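Local coordinates for uncharacterized protein (Pyrococcus abyssi, PDB 5IFF) that acts as a restriction DNA glycosylase, probably excising adenine from double-stranded DNA, and forms a tetramer that also binds nonspecific DNA, at residues A[30-35]-A[50-55]; A[137-142]-A[161-166]; A[14-19]-A[56-61]; A[43-48]-A[174-179]. The protein carries 2 engineered substitutions. All coordinates share one frame; numbering follows the deposited sequence.

Interaction 1: residues A[30-35]-A[50-55]; sequences IENGVG and NLRDYY
Asp53 reaches across to the turn at Glu31 and Asn32. Its CB lies 3.9 Å from Ile30 O. CG stands anti to the carbonyl carbon of its own residue (chi1 -65°), 3.8 Å from Glu31 CA, and the carboxylate ends beside the turn. There OD1 accepts the backbone N-H of Asn32 at an N to OD1 distance of 2.8 Å, the donor standing well above the carboxylate plane, while OD2 has Glu31 CG as its nearest partner in the turn, 3.8 Å away. The backbone of Asp53 adds a second tie, since its O takes the N-H of Ile30, with N and O 2.7 Å apart.

Beside this polar pair, Ile30 crosses the Tyr55 side chain at about a right angle and lays CD1 over one face of the phenol ring, 4.0 Å from its centroid. The hydroxyl end of Tyr55 reaches the backbone of Gly33, OH to CA 3.7 Å. On the solvent side Arg52 NH1 gives a weak bond to Asn32 OD1 and also forms a salt bridge with Glu49.

Within 30-35, Gly33 N bonds back to Ile30 O (2.9 Å), closing a beta turn. The whole is a tight turn following strand 25-29, fastened by a carboxylate where the antiparallel pairing of that strand with strand 54-59 runs out.

Interaction 2: residues A[137-142]-A[161-166]; sequences SGEFIG and CIPLTN
Phe140 and Cys161 form a hydrogen-bonded pair of the antiparallel beta hairpin made by strands 140-147 and 154-163. Their side chains leave the same face of the sheet and meet at the base, CB to CB 3.9 Å, with Cys161 CB at the edge of the phenyl ring. Two backbone bonds join the pair, Phe140 N to Cys161 O (3.0 Å) and Cys161 N to Phe140 O (2.9 Å).

Beyond the pair the side chains turn across one another. Glu139 crosses Pro163 at about a right angle, its CG packing on the proline CD, and Pro163 CG rests 3.5 Å from Gly138 O. A bend at chi2 (86°) brings CD of Glu139 round toward Asn166, whose amide plane lies 53° from the carboxylate. Asn166 ND2 donates to Glu139 OE2 at 3.0 Å, entering from above the carboxylate plane. OE2 also bonds to Tyr184 OH, and OE1 receives the Ser137 hydroxyl on its syn lone pair; together these bonds should restrain the rotation of the carboxylate.

Asn166 ties the open end of the hairpin through a single nitrogen, for ND2 gives a second, nearly straight bond (168°) to Ser137 O at 2.9 Å.

Interaction 3: residues A[14-19]-A[56-61]; sequences VRLPIT and IAWQIS. Engineered in segment 56-61: Ala57 (natural residue Glu).
Val14, Leu16 and Ile18 meet Ile56 and Trp58 where two antiparallel sheets pack face to face, the strand segments 14-17 and 56-59 crossing at 106° with their axes 9.3 Å apart. No hydrogen bond joins the two segments; their contact is made by apolar side chains, in a buried hydrophobic core between the three-stranded sheet and the larger curved one.

Trp58 dominates one half of it. Its six-membered ring receives Leu16 CD2 over one face in a CH-pi contact, 4.0 Å from the ring centroid and only 10° off the normal. Val14 meets the indole tip to tip, CG1 to CH2 3.7 Å, approaching obliquely. The opposite face is covered by Ile60 CG1, offset toward the rim. Trp58 NE1 bonds to Glu71 OE2, which satisfies the polar atom and helps to fix the ring.

Ile60, which covers that other face, is itself an adenine-binding residue in another structure of this protein, as is Gln59, although no adenine is bound to this chain here. The core thus lies directly beside the segment carrying both residues.

The other half is purely aliphatic. Leu16 CD1 touches Ile56 CD1 at 4.1 Å, while Ile18 crosses Ile56 at about a right angle in a tight contact, CD1 to CD1 3.4 Å.

Interaction 4: residues A[43-48]-A[174-179]; sequences KSFPSD and RVARRN. With nucleotides of chain C.
The phenyl ring of Phe45 presents its edge to the other segment, with Arg174 O and Ala176 CB both lying near the ring plane; CE2 stands 4.4 Å from that methyl. Leu51, Leu164 and Leu171 also pack against this side chain.

Beside the ring the two backbones run in opposite directions through a single bridge between Ser44 and Val175. Phe45 N bonds almost straight to Arg174 O (2.9 Å, 176°), and Ala176 N bonds to Lys43 O (2.7 Å); a weak return bond runs from Arg174 N to Phe45 O. Val175 puts CG2 anti to its backbone N, and this methyl comes within 3.3 Å of Lys43 O.

The N-H groups of Lys43 and Ser44 contact a DNA phosphate. Lys43 N donates to OP2 of nucleotide DA3 of chain C at 2.7 Å, and Ser44 N adds a weak bond to the same oxygen. A backbone contact of this kind does not depend on base identity, consistent with the nonspecific DNA bound here.

Arg174 turns away to Ser170 O and Glu180. The contact joins the loop between strands 38-39 and 54-59 to the one leading from strand 154-163 into strand 181-186.

In the fold
Strand 54-59 ties the first three interactions together: interaction 1 leads into it, interaction 3 packs its side chains against the smaller sheet, and interaction 2 lies on strand 154-163, its neighbour in the large sheet. Probable backbone hydrogen bonds join interaction 2 to interaction 3 (Ile162 O to Ile56 N, 2.7 Å) and to interaction 1 (Tyr54 O to Leu164 N, 3.0 Å). Centres of interactions 1 and 2 lie 10 Å apart, those of 2 and 3 11 Å. Along the chain interaction 1 is nested inside interaction 3, and interaction 2 inside interaction 4. The centre of interaction 4 lies about 16 to 17 Å from the others, yet it touches all three. Neighbouring contacts thus run from a DNA phosphate to the segment carrying Gln59 and Ile60.

Interaction 1: residues A[30-35]-A[50-55]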
loop_
_atom_site.group_PDB
_atom_site.type_symbol
_atom_site.label_atom_id
_atom_site.label_comp_id
_atom_site.label_asym_id
_atom_site.label_seq_id
_atom_site.Cartn_x
_atom_site.Cartn_y
_atom_site.Cartn_z
ATOM N N ILE A 30 14.446 18.916 -16.262
ATOM C CA ILE A 30 14.883 20.122 -15.569
ATOM C C ILE A 30 15.326 21.114 -16.625
ATOM O O ILE A 30 16.468 21.069 -17.091
ATOM C CB ILE A 30 16.012 19.841 -14.576
ATOM C CG1 ILE A 30 15.665 18.618 -13.735
ATOM C CG2 ILE A 30 16.308 21.089 -13.707
ATOM C CD1 ILE A 30 16.860 18.074 -12.852
ATOM N N GLU A 31 14.412 21.996 -17.009
ATOM C CA GLU A 31 14.612 22.803 -18.195
ATOM C C GLU A 31 15.759 23.761 -18.014
ATOM O O GLU A 31 15.809 24.496 -17.026
ATOM C CB GLU A 31 13.336 23.575 -18.549
ATOM C CG GLU A 31 12.728 23.131 -19.848
ATOM C CD GLU A 31 11.428 23.849 -20.133
ATOM O OE1 GLU A 31 11.460 25.097 -20.192
ATOM O OE2 GLU A 31 10.384 23.170 -20.273
ATOM N N ASN A 32 16.673 23.740 -18.982
ATOM C CA ASN A 32 17.945 24.445 -18.890
ATOM C C ASN A 32 18.595 24.336 -17.494
ATOM O O ASN A 32 19.162 25.302 -16.982
ATOM C CB ASN A 32 17.728 25.894 -19.300
ATOM C CG ASN A 32 16.914 26.009 -20.596
ATOM O OD1 ASN A 32 17.278 25.441 -21.632
ATOM N ND2 ASN A 32 15.787 26.710 -20.523
ATOM N N GLY A 33 18.492 23.151 -16.887
ATOM C CA GLY A 33 19.103 22.872 -15.596
ATOM C C GLY A 33 18.612 23.726 -14.429
ATOM O O GLY A 33 19.249 23.757 -13.370
ATOM N N VAL A 34 17.472 24.403 -14.599
ATOM C CA VAL A 34 16.952 25.282 -13.559
ATOM C C VAL A 34 15.471 24.993 -13.244
ATOM O O VAL A 34 14.708 24.545 -14.095
ATOM C CB VAL A 34 17.138 26.769 -13.957
ATOM C CG1 VAL A 34 16.300 27.096 -15.158
ATOM C CG2 VAL A 34 16.785 27.694 -12.809
ATOM N N GLY A 35 15.070 25.228 -12.001
ATOM C CA GLY A 35 13.693 25.001 -11.616
ATOM C C GLY A 35 13.501 23.666 -10.923
ATOM O O GLY A 35 14.431 22.860 -10.807
ATOM N N ASN A 50 17.005 19.812 -26.644
ATOM C CA ASN A 50 16.061 19.362 -25.614
ATOM C C ASN A 50 16.568 18.150 -24.829
ATOM O O ASN A 50 16.192 17.995 -23.684
ATOM C CB ASN A 50 14.686 19.042 -26.219
ATOM C CG ASN A 50 14.014 20.267 -26.798
ATOM O OD1 ASN A 50 13.842 21.276 -26.113
ATOM N ND2 ASN A 50 13.681 20.204 -28.077
ATOM N N LEU A 51 17.445 17.315 -25.405
ATOM C CA LEU A 51 17.981 16.166 -24.638
ATOM C C LEU A 51 18.634 16.580 -23.318
ATOM O O LEU A 51 18.595 15.839 -22.329
ATOM C CB LEU A 51 19.028 15.368 -25.451
ATOM C CG LEU A 51 19.431 14.001 -24.838
ATOM C CD1 LEU A 51 18.228 13.120 -24.473
ATOM C CD2 LEU A 51 20.366 13.281 -25.814
ATOM N N ARG A 52 19.298 17.733 -23.324
ATOM C CA ARG A 52 20.071 18.151 -22.153
ATOM C C ARG A 52 19.193 18.546 -20.972
ATOM O O ARG A 52 19.717 18.757 -19.882
ATOM C CB ARG A 52 20.990 19.331 -22.506
ATOM C CG ARG A 52 20.244 20.647 -22.549
ATOM C CD ARG A 52 21.133 21.879 -22.509
ATOM N NE ARG A 52 20.317 23.080 -22.699
ATOM C CZ ARG A 52 20.768 24.325 -22.596
ATOM N NH1 ARG A 52 19.937 25.343 -22.785
ATOM N NH2 ARG A 52 22.044 24.554 -22.305
ATOM N N ASP A 53 17.873 18.690 -21.196
ATOM C CA ASP A 53 16.937 18.950 -20.118
ATOM C C ASP A 53 16.492 17.673 -19.339
ATOM O O ASP A 53 15.734 17.764 -18.354
ATOM C CB ASP A 53 15.701 19.653 -20.663
ATOM C CG ASP A 53 16.016 21.038 -21.223
ATOM O OD1 ASP A 53 17.016 21.654 -20.765
ATOM O OD2 ASP A 53 15.268 21.480 -22.109
ATOM N N TYR A 54 16.903 16.497 -19.798
ATOM C CA TYR A 54 16.461 15.262 -19.124
ATOM C C TYR A 54 17.537 14.656 -18.229
ATOM O O TYR A 54 18.708 14.555 -18.610
ATOM C CB TYR A 54 16.010 14.213 -20.118
ATOM C CG TYR A 54 14.768 14.663 -20.846
ATOM C CD1 TYR A 54 13.516 14.481 -20.277
ATOM C CD2 TYR A 54 14.861 15.360 -22.057
ATOM C CE1 TYR A 54 12.359 14.932 -20.922
ATOM C CE2 TYR A 54 13.713 15.806 -22.728
ATOM C CZ TYR A 54 12.464 15.601 -22.153
ATOM O OH TYR A 54 11.311 16.059 -22.786
ATOM N N TYR A 55 17.107 14.252 -17.030
ATOM C CA TYR A 55 18.019 13.688 -16.032
ATOM C C TYR A 55 17.444 12.446 -15.420
ATOM O O TYR A 55 16.214 12.285 -15.310
ATOM C CB TYR A 55 18.289 14.677 -14.889
ATOM C CG TYR A 55 18.920 15.982 -15.328
ATOM C CD1 TYR A 55 18.192 16.912 -16.062
ATOM C CD2 TYR A 55 20.237 16.276 -14.987
ATOM C CE1 TYR A 55 18.765 18.122 -16.470
ATOM C CE2 TYR A 55 20.812 17.482 -15.388
ATOM C CZ TYR A 55 20.074 18.395 -16.103
ATOM O OH TYR A 55 20.643 19.591 -16.509
#

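Interaction 2: residues A[137-142]-A[161-166]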
loop_
_atom_site.group_PDB
_atom_site.type_symbol
_atom_site.label_atom_id
_atom_site.label_comp_id
_atom_site.label_asym_id
_atom_site.label_seq_id
_atom_site.Cartn_x
_atom_site.Cartn_y
_atom_site.Cartn_z
ATOM N N SER A 137 30.672 18.173 -15.207
ATOM C CA SER A 137 30.142 17.293 -16.250
ATOM C C SER A 137 28.580 17.267 -16.321
ATOM O O SER A 137 27.993 16.544 -17.132
ATOM C CB SER A 137 30.708 15.890 -16.060
ATOM O OG SER A 137 30.643 15.474 -14.690
ATOM N N GLY A 138 27.924 18.076 -15.487
ATOM C CA GLY A 138 26.485 18.338 -15.630
ATOM C C GLY A 138 25.605 17.750 -14.524
ATOM O O GLY A 138 24.402 18.105 -14.406
ATOM N N GLU A 139 26.177 16.866 -13.699
ATOM C CA GLU A 139 25.392 16.228 -12.633
ATOM C C GLU A 139 25.021 17.274 -11.584
ATOM O O GLU A 139 25.803 18.186 -11.348
ATOM C CB GLU A 139 26.147 15.055 -11.962
ATOM C CG GLU A 139 26.343 13.813 -12.844
ATOM C CD GLU A 139 27.603 13.902 -13.737
ATOM O OE1 GLU A 139 28.305 14.953 -13.751
ATOM O OE2 GLU A 139 27.887 12.918 -14.437
ATOM N N PHE A 140 23.839 17.132 -10.967
ATOM C CA PHE A 140 23.415 18.014 -9.874
ATOM C C PHE A 140 23.374 17.189 -8.611
ATOM O O PHE A 140 22.930 16.046 -8.648
ATOM C CB PHE A 140 22.002 18.596 -10.110
ATOM C CG PHE A 140 21.936 19.598 -11.233
ATOM C CD1 PHE A 140 22.695 20.755 -11.179
ATOM C CD2 PHE A 140 21.094 19.405 -12.325
ATOM C CE1 PHE A 140 22.625 21.704 -12.195
ATOM C CE2 PHE A 140 21.038 20.351 -13.346
ATOM C CZ PHE A 140 21.801 21.486 -13.283
ATOM N N ILE A 141 23.780 17.773 -7.496
ATOM C CA ILE A 141 23.575 17.113 -6.191
ATOM C C ILE A 141 22.692 18.038 -5.409
ATOM O O ILE A 141 23.057 19.202 -5.239
ATOM C CB ILE A 141 24.870 16.891 -5.427
ATOM C CG1 ILE A 141 25.769 15.914 -6.174
ATOM C CG2 ILE A 141 24.568 16.387 -3.931
ATOM C CD1 ILE A 141 26.907 16.641 -6.978
ATOM N N GLY A 142 21.515 17.558 -4.993
ATOM C CA GLY A 142 20.564 18.406 -4.298
ATOM C C GLY A 142 20.193 17.864 -2.892
ATOM O O GLY A 142 20.174 16.657 -2.681
ATOM N N CYS A 161 21.096 14.137 -9.742
ATOM C CA CYS A 161 20.384 14.223 -11.011
ATOM C C CYS A 161 21.450 14.033 -12.093
ATOM O O CYS A 161 22.340 14.871 -12.220
ATOM C CB CYS A 161 19.707 15.577 -11.196
ATOM S SG CYS A 161 18.299 15.741 -10.014
ATOM N N ILE A 162 21.335 12.940 -12.835
ATOM C CA ILE A 162 22.352 12.509 -13.792
ATOM C C ILE A 162 21.863 12.815 -15.204
ATOM O O ILE A 162 20.878 12.242 -15.612
ATOM C CB ILE A 162 22.610 11.013 -13.700
ATOM C CG1 ILE A 162 23.216 10.660 -12.293
ATOM C CG2 ILE A 162 23.678 10.638 -14.750
ATOM C CD1 ILE A 162 23.066 9.173 -11.903
ATOM N N PRO A 163 22.567 13.671 -15.964
ATOM C CA PRO A 163 22.082 13.924 -17.352
ATOM C C PRO A 163 22.004 12.649 -18.203
ATOM O O PRO A 163 22.945 11.834 -18.192
ATOM C CB PRO A 163 23.123 14.888 -17.930
ATOM C CG PRO A 163 23.761 15.555 -16.656
ATOM C CD PRO A 163 23.771 14.455 -15.635
ATOM N N LEU A 164 20.909 12.469 -18.934
ATOM C CA LEU A 164 20.824 11.323 -19.825
ATOM C C LEU A 164 21.957 11.337 -20.865
ATOM O O LEU A 164 22.275 10.313 -21.468
ATOM C CB LEU A 164 19.492 11.278 -20.577
ATOM C CG LEU A 164 18.266 10.876 -19.725
ATOM C CD1 LEU A 164 17.105 10.701 -20.751
ATOM C CD2 LEU A 164 18.521 9.614 -18.924
ATOM N N THR A 165 22.544 12.498 -21.098
ATOM C CA THR A 165 23.601 12.554 -22.114
ATOM C C THR A 165 24.864 11.913 -21.554
ATOM O O THR A 165 25.855 11.795 -22.265
ATOM C CB THR A 165 23.928 13.983 -22.538
ATOM O OG1 THR A 165 24.168 14.763 -21.370
ATOM C CG2 THR A 165 22.791 14.592 -23.300
ATOM N N ASN A 166 24.852 11.603 -20.249
ATOM C CA ASN A 166 26.016 11.019 -19.565
ATOM C C ASN A 166 25.925 9.527 -19.318
ATOM O O ASN A 166 26.797 8.973 -18.647
ATOM C CB ASN A 166 26.298 11.693 -18.198
ATOM C CG ASN A 166 26.873 13.075 -18.357
ATOM O OD1 ASN A 166 26.981 13.567 -19.465
ATOM N ND2 ASN A 166 27.202 13.713 -17.265
#

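Interaction 3: residues A[14-19]-A[56-61]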
loop_
_atom_site.group_PDB
_atom_site.type_symbol
_atom_site.label_atom_id
_atom_site.label_comp_id
_atom_site.label_asym_id
_atom_site.label_seq_id
_atom_site.Cartn_x
_atom_site.Cartn_y
_atom_site.Cartn_z
ATOM N N VAL A 14 27.314 2.205 -12.222
ATOM C CA VAL A 14 25.967 1.938 -11.690
ATOM C C VAL A 14 25.007 1.697 -12.826
ATOM O O VAL A 14 25.004 2.451 -13.829
ATOM C CB VAL A 14 25.464 3.080 -10.824
ATOM C CG1 VAL A 14 24.101 2.712 -10.181
ATOM C CG2 VAL A 14 26.447 3.314 -9.696
ATOM N N ARG A 15 24.213 0.640 -12.716
ATOM C CA ARG A 15 23.193 0.429 -13.748
ATOM C C ARG A 15 21.824 0.850 -13.174
ATOM O O ARG A 15 21.456 0.474 -12.036
ATOM C CB ARG A 15 23.211 -1.014 -14.228
ATOM C CG ARG A 15 24.479 -1.340 -15.004
ATOM C CD ARG A 15 24.499 -2.741 -15.544
ATOM N NE ARG A 15 25.514 -2.941 -16.596
ATOM C CZ ARG A 15 26.819 -3.024 -16.381
ATOM N NH1 ARG A 15 27.302 -2.930 -15.147
ATOM N NH2 ARG A 15 27.647 -3.213 -17.399
ATOM N N LEU A 16 21.127 1.682 -13.953
ATOM C CA LEU A 16 19.928 2.384 -13.525
ATOM C C LEU A 16 18.783 2.151 -14.476
ATOM O O LEU A 16 18.956 2.237 -15.708
ATOM C CB LEU A 16 20.208 3.889 -13.426
ATOM C CG LEU A 16 21.275 4.297 -12.399
ATOM C CD1 LEU A 16 21.575 5.736 -12.589
ATOM C CD2 LEU A 16 20.744 4.093 -10.992
ATOM N N PRO A 17 17.603 1.857 -13.917
ATOM C CA PRO A 17 16.378 1.738 -14.707
ATOM C C PRO A 17 15.957 3.090 -15.227
ATOM O O PRO A 17 16.058 4.128 -14.547
ATOM C CB PRO A 17 15.354 1.217 -13.704
ATOM C CG PRO A 17 15.823 1.794 -12.394
ATOM C CD PRO A 17 17.336 1.786 -12.466
ATOM N N ILE A 18 15.498 3.071 -16.460
ATOM C CA ILE A 18 15.077 4.274 -17.147
ATOM C C ILE A 18 13.549 4.345 -17.329
ATOM O O ILE A 18 13.014 5.372 -17.784
ATOM C CB ILE A 18 15.797 4.322 -18.535
ATOM C CG1 ILE A 18 17.271 4.405 -18.281
ATOM C CG2 ILE A 18 15.501 5.551 -19.297
ATOM C CD1 ILE A 18 17.583 5.583 -17.435
ATOM N N THR A 19 12.856 3.244 -17.086
ATOM C CA THR A 19 11.441 3.166 -17.509
ATOM C C THR A 19 10.425 2.890 -16.407
ATOM O O THR A 19 9.221 2.955 -16.651
ATOM C CB THR A 19 11.201 2.051 -18.565
ATOM O OG1 THR A 19 11.485 0.766 -17.987
ATOM C CG2 THR A 19 12.053 2.276 -19.818
ATOM N N ILE A 56 18.329 11.614 -14.916
ATOM C CA ILE A 56 17.845 10.576 -13.997
ATOM C C ILE A 56 17.970 11.133 -12.588
ATOM O O ILE A 56 19.092 11.438 -12.155
ATOM C CB ILE A 56 18.674 9.267 -14.064
ATOM C CG1 ILE A 56 18.568 8.617 -15.438
ATOM C CG2 ILE A 56 18.147 8.289 -13.001
ATOM C CD1 ILE A 56 19.666 7.622 -15.653
ATOM N N ALA A 57 16.838 11.287 -11.916
ATOM C CA ALA A 57 16.775 11.755 -10.548
ATOM C C ALA A 57 16.763 10.566 -9.597
ATOM O O ALA A 57 15.820 9.786 -9.598
ATOM C CB ALA A 57 15.513 12.614 -10.343
ATOM N N TRP A 58 17.784 10.481 -8.751
ATOM C CA TRP A 58 17.990 9.346 -7.908
ATOM C C TRP A 58 18.050 9.840 -6.467
ATOM O O TRP A 58 18.991 10.593 -6.089
ATOM C CB TRP A 58 19.278 8.667 -8.299
ATOM C CG TRP A 58 19.644 7.389 -7.535
ATOM C CD1 TRP A 58 18.872 6.671 -6.629
ATOM C CD2 TRP A 58 20.910 6.674 -7.643
ATOM N NE1 TRP A 58 19.585 5.559 -6.205
ATOM C CE2 TRP A 58 20.802 5.538 -6.800
ATOM C CE3 TRP A 58 22.069 6.883 -8.392
ATOM C CZ2 TRP A 58 21.870 4.622 -6.666
ATOM C CZ3 TRP A 58 23.139 5.967 -8.246
ATOM C CH2 TRP A 58 23.021 4.852 -7.388
ATOM N N GLN A 59 17.052 9.453 -5.700
ATOM C CA GLN A 59 17.039 9.724 -4.266
ATOM C C GLN A 59 17.896 8.656 -3.649
ATOM O O GLN A 59 17.420 7.526 -3.400
ATOM C CB GLN A 59 15.601 9.714 -3.697
ATOM C CG GLN A 59 15.542 10.225 -2.301
ATOM C CD GLN A 59 15.463 9.091 -1.310
ATOM O OE1 GLN A 59 14.487 8.343 -1.290
ATOM N NE2 GLN A 59 16.509 8.931 -0.499
ATOM N N ILE A 60 19.152 9.008 -3.406
ATOM C CA ILE A 60 20.171 8.023 -3.125
ATOM C C ILE A 60 20.371 7.851 -1.599
ATOM O O ILE A 60 20.133 8.780 -0.812
ATOM C CB ILE A 60 21.488 8.403 -3.808
ATOM C CG1 ILE A 60 22.485 7.244 -3.772
ATOM C CG2 ILE A 60 22.088 9.692 -3.179
ATOM C CD1 ILE A 60 23.747 7.524 -4.655
ATOM N N SER A 61 20.765 6.643 -1.195
ATOM C CA SER A 61 20.894 6.302 0.239
ATOM C C SER A 61 22.315 5.796 0.507
ATOM O O SER A 61 23.067 5.568 -0.440
ATOM C CB SER A 61 19.875 5.221 0.653
ATOM O OG SER A 61 18.554 5.668 0.485
#

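Interaction 4: residues A[43-48]-A[174-179]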
loop_
_atom_site.group_PDB
_atom_site.type_symbol
_atom_site.label_atom_id
_atom_site.label_comp_id
_atom_site.label_asym_id
_atom_site.label_seq_id
_atom_site.Cartn_x
_atom_site.Cartn_y
_atom_site.Cartn_z
ATOM N N LYS A 43 9.507 7.797 -23.271
ATOM C CA LYS A 43 10.338 6.650 -23.637
ATOM C C LYS A 43 11.200 6.958 -24.871
ATOM O O LYS A 43 12.218 6.325 -25.096
ATOM C CB LYS A 43 9.478 5.414 -23.902
ATOM C CG LYS A 43 9.252 4.583 -22.662
ATOM C CD LYS A 43 8.118 3.613 -22.830
ATOM C CE LYS A 43 7.725 3.019 -21.446
ATOM N NZ LYS A 43 6.460 2.233 -21.537
ATOM N N SER A 44 10.750 7.902 -25.691
ATOM C CA SER A 44 11.512 8.334 -26.875
ATOM C C SER A 44 12.294 9.613 -26.569
ATOM O O SER A 44 11.721 10.624 -26.178
ATOM C CB SER A 44 10.559 8.557 -28.050
ATOM O OG SER A 44 11.104 9.487 -28.952
ATOM N N PHE A 45 13.607 9.588 -26.704
ATOM C CA PHE A 45 14.373 10.774 -26.349
ATOM C C PHE A 45 14.893 11.475 -27.598
ATOM O O PHE A 45 15.276 10.821 -28.547
ATOM C CB PHE A 45 15.491 10.387 -25.377
ATOM C CG PHE A 45 14.936 9.932 -24.058
ATOM C CD1 PHE A 45 14.536 10.863 -23.109
ATOM C CD2 PHE A 45 14.674 8.596 -23.836
ATOM C CE1 PHE A 45 13.954 10.461 -21.912
ATOM C CE2 PHE A 45 14.075 8.173 -22.631
ATOM C CZ PHE A 45 13.718 9.112 -21.681
ATOM N N PRO A 46 14.870 12.819 -27.585
ATOM C CA PRO A 46 15.231 13.677 -28.717
ATOM C C PRO A 46 16.753 13.700 -28.936
ATOM O O PRO A 46 17.506 13.134 -28.128
ATOM C CB PRO A 46 14.710 15.045 -28.283
ATOM C CG PRO A 46 14.916 15.004 -26.763
ATOM C CD PRO A 46 14.504 13.609 -26.389
ATOM N N SER A 47 17.197 14.349 -29.995
ATOM C CA SER A 47 18.630 14.399 -30.284
ATOM C C SER A 47 19.138 15.831 -30.538
ATOM O O SER A 47 20.151 16.034 -31.218
ATOM C CB SER A 47 18.932 13.510 -31.480
ATOM O OG SER A 47 18.214 13.969 -32.614
ATOM N N ASP A 48 18.444 16.811 -29.968
ATOM C CA ASP A 48 18.780 18.217 -30.105
ATOM C C ASP A 48 18.993 18.823 -28.735
ATOM O O ASP A 48 19.168 18.085 -27.781
ATOM C CB ASP A 48 17.675 18.951 -30.836
ATOM C CG ASP A 48 16.303 18.617 -30.276
ATOM O OD1 ASP A 48 16.204 18.341 -29.044
ATOM O OD2 ASP A 48 15.343 18.611 -31.073
ATOM N N ARG A 174 16.698 7.984 -29.471
ATOM C CA ARG A 174 16.494 6.558 -29.250
ATOM C C ARG A 174 15.209 6.357 -28.428
ATOM O O ARG A 174 14.908 7.190 -27.555
ATOM C CB ARG A 174 17.725 5.996 -28.501
ATOM C CG ARG A 174 17.677 4.530 -28.234
ATOM C CD ARG A 174 19.037 3.911 -28.126
ATOM N NE ARG A 174 19.612 3.987 -26.784
ATOM C CZ ARG A 174 19.184 3.276 -25.749
ATOM N NH1 ARG A 174 18.138 2.456 -25.895
ATOM N NH2 ARG A 174 19.793 3.393 -24.568
ATOM N N VAL A 175 14.477 5.271 -28.659
ATOM C CA VAL A 175 13.403 4.919 -27.711
ATOM C C VAL A 175 13.799 3.810 -26.694
ATOM O O VAL A 175 14.167 2.699 -27.058
ATOM C CB VAL A 175 12.098 4.499 -28.435
ATOM C CG1 VAL A 175 12.268 3.198 -29.204
ATOM C CG2 VAL A 175 10.969 4.370 -27.434
ATOM N N ALA A 176 13.730 4.136 -25.411
ATOM C CA ALA A 176 14.065 3.172 -24.343
ATOM C C ALA A 176 13.309 1.832 -24.499
ATOM O O ALA A 176 12.116 1.812 -24.749
ATOM C CB ALA A 176 13.780 3.779 -22.994
ATOM N N ARG A 177 14.028 0.718 -24.391
ATOM C CA ARG A 177 13.419 -0.614 -24.463
ATOM C C ARG A 177 12.580 -0.873 -23.201
ATOM O O ARG A 177 12.682 -0.135 -22.213
ATOM C CB ARG A 177 14.496 -1.699 -24.599
ATOM C CG ARG A 177 15.561 -1.442 -25.659
ATOM C CD ARG A 177 15.115 -1.981 -27.005
ATOM N NE ARG A 177 16.162 -1.859 -28.022
ATOM C CZ ARG A 177 16.181 -2.530 -29.172
ATOM N NH1 ARG A 177 15.210 -3.386 -29.467
ATOM N NH2 ARG A 177 17.182 -2.348 -30.022
ATOM N N ARG A 178 11.761 -1.920 -23.242
ATOM C CA ARG A 178 11.013 -2.352 -22.071
ATOM C C ARG A 178 11.974 -2.724 -20.940
ATOM O O ARG A 178 12.899 -3.507 -21.148
ATOM C CB ARG A 178 10.116 -3.542 -22.412
ATOM C CG ARG A 178 9.068 -3.863 -21.350
ATOM C CD ARG A 178 8.154 -4.979 -21.824
ATOM N NE ARG A 178 8.144 -5.073 -23.285
ATOM C CZ ARG A 178 7.355 -4.356 -24.082
ATOM N NH1 ARG A 178 6.507 -3.476 -23.567
ATOM N NH2 ARG A 178 7.420 -4.511 -25.400
ATOM N N ASN A 179 11.768 -2.143 -19.763
ATOM C CA ASN A 179 12.658 -2.379 -18.615
ATOM C C ASN A 179 14.131 -2.038 -18.914
ATOM O O ASN A 179 15.054 -2.663 -18.387
ATOM C CB ASN A 179 12.546 -3.831 -18.148
ATOM C CG ASN A 179 11.118 -4.223 -17.806
ATOM O OD1 ASN A 179 10.384 -3.450 -17.190
ATOM N ND2 ASN A 179 10.714 -5.424 -18.217
ATOM P P DA C 3 6.962 9.417 -25.515
ATOM O OP1 DA C 3 7.900 10.469 -25.944
ATOM O OP2 DA C 3 7.462 8.137 -24.962
ATOM O "O5'" DA C 3 5.991 10.093 -24.447
ATOM C "C5'" DA C 3 5.259 11.237 -24.811
ATOM C "C4'" DA C 3 4.277 11.586 -23.733
ATOM O "O4'" DA C 3 3.088 10.750 -23.875
ATOM C "C3'" DA C 3 4.792 11.392 -22.312
ATOM O "O3'" DA C 3 4.431 12.534 -21.538
ATOM C "C2'" DA C 3 4.079 10.103 -21.859
ATOM C "C1'" DA C 3 2.754 10.207 -22.623
ATOM N N9 DA C 3 2.024 8.936 -22.829
ATOM C C8 DA C 3 2.546 7.667 -22.979
ATOM N N7 DA C 3 1.621 6.736 -23.159
ATOM C C5 DA C 3 0.413 7.444 -23.124
ATOM C C6 DA C 3 -0.953 7.044 -23.207
ATOM N N6 DA C 3 -1.346 5.785 -23.400
ATOM N N1 DA C 3 -1.907 8.016 -23.160
ATOM C C2 DA C 3 -1.524 9.279 -22.987
ATOM N N3 DA C 3 -0.271 9.768 -22.848
ATOM C C4 DA C 3 0.650 8.795 -22.935
#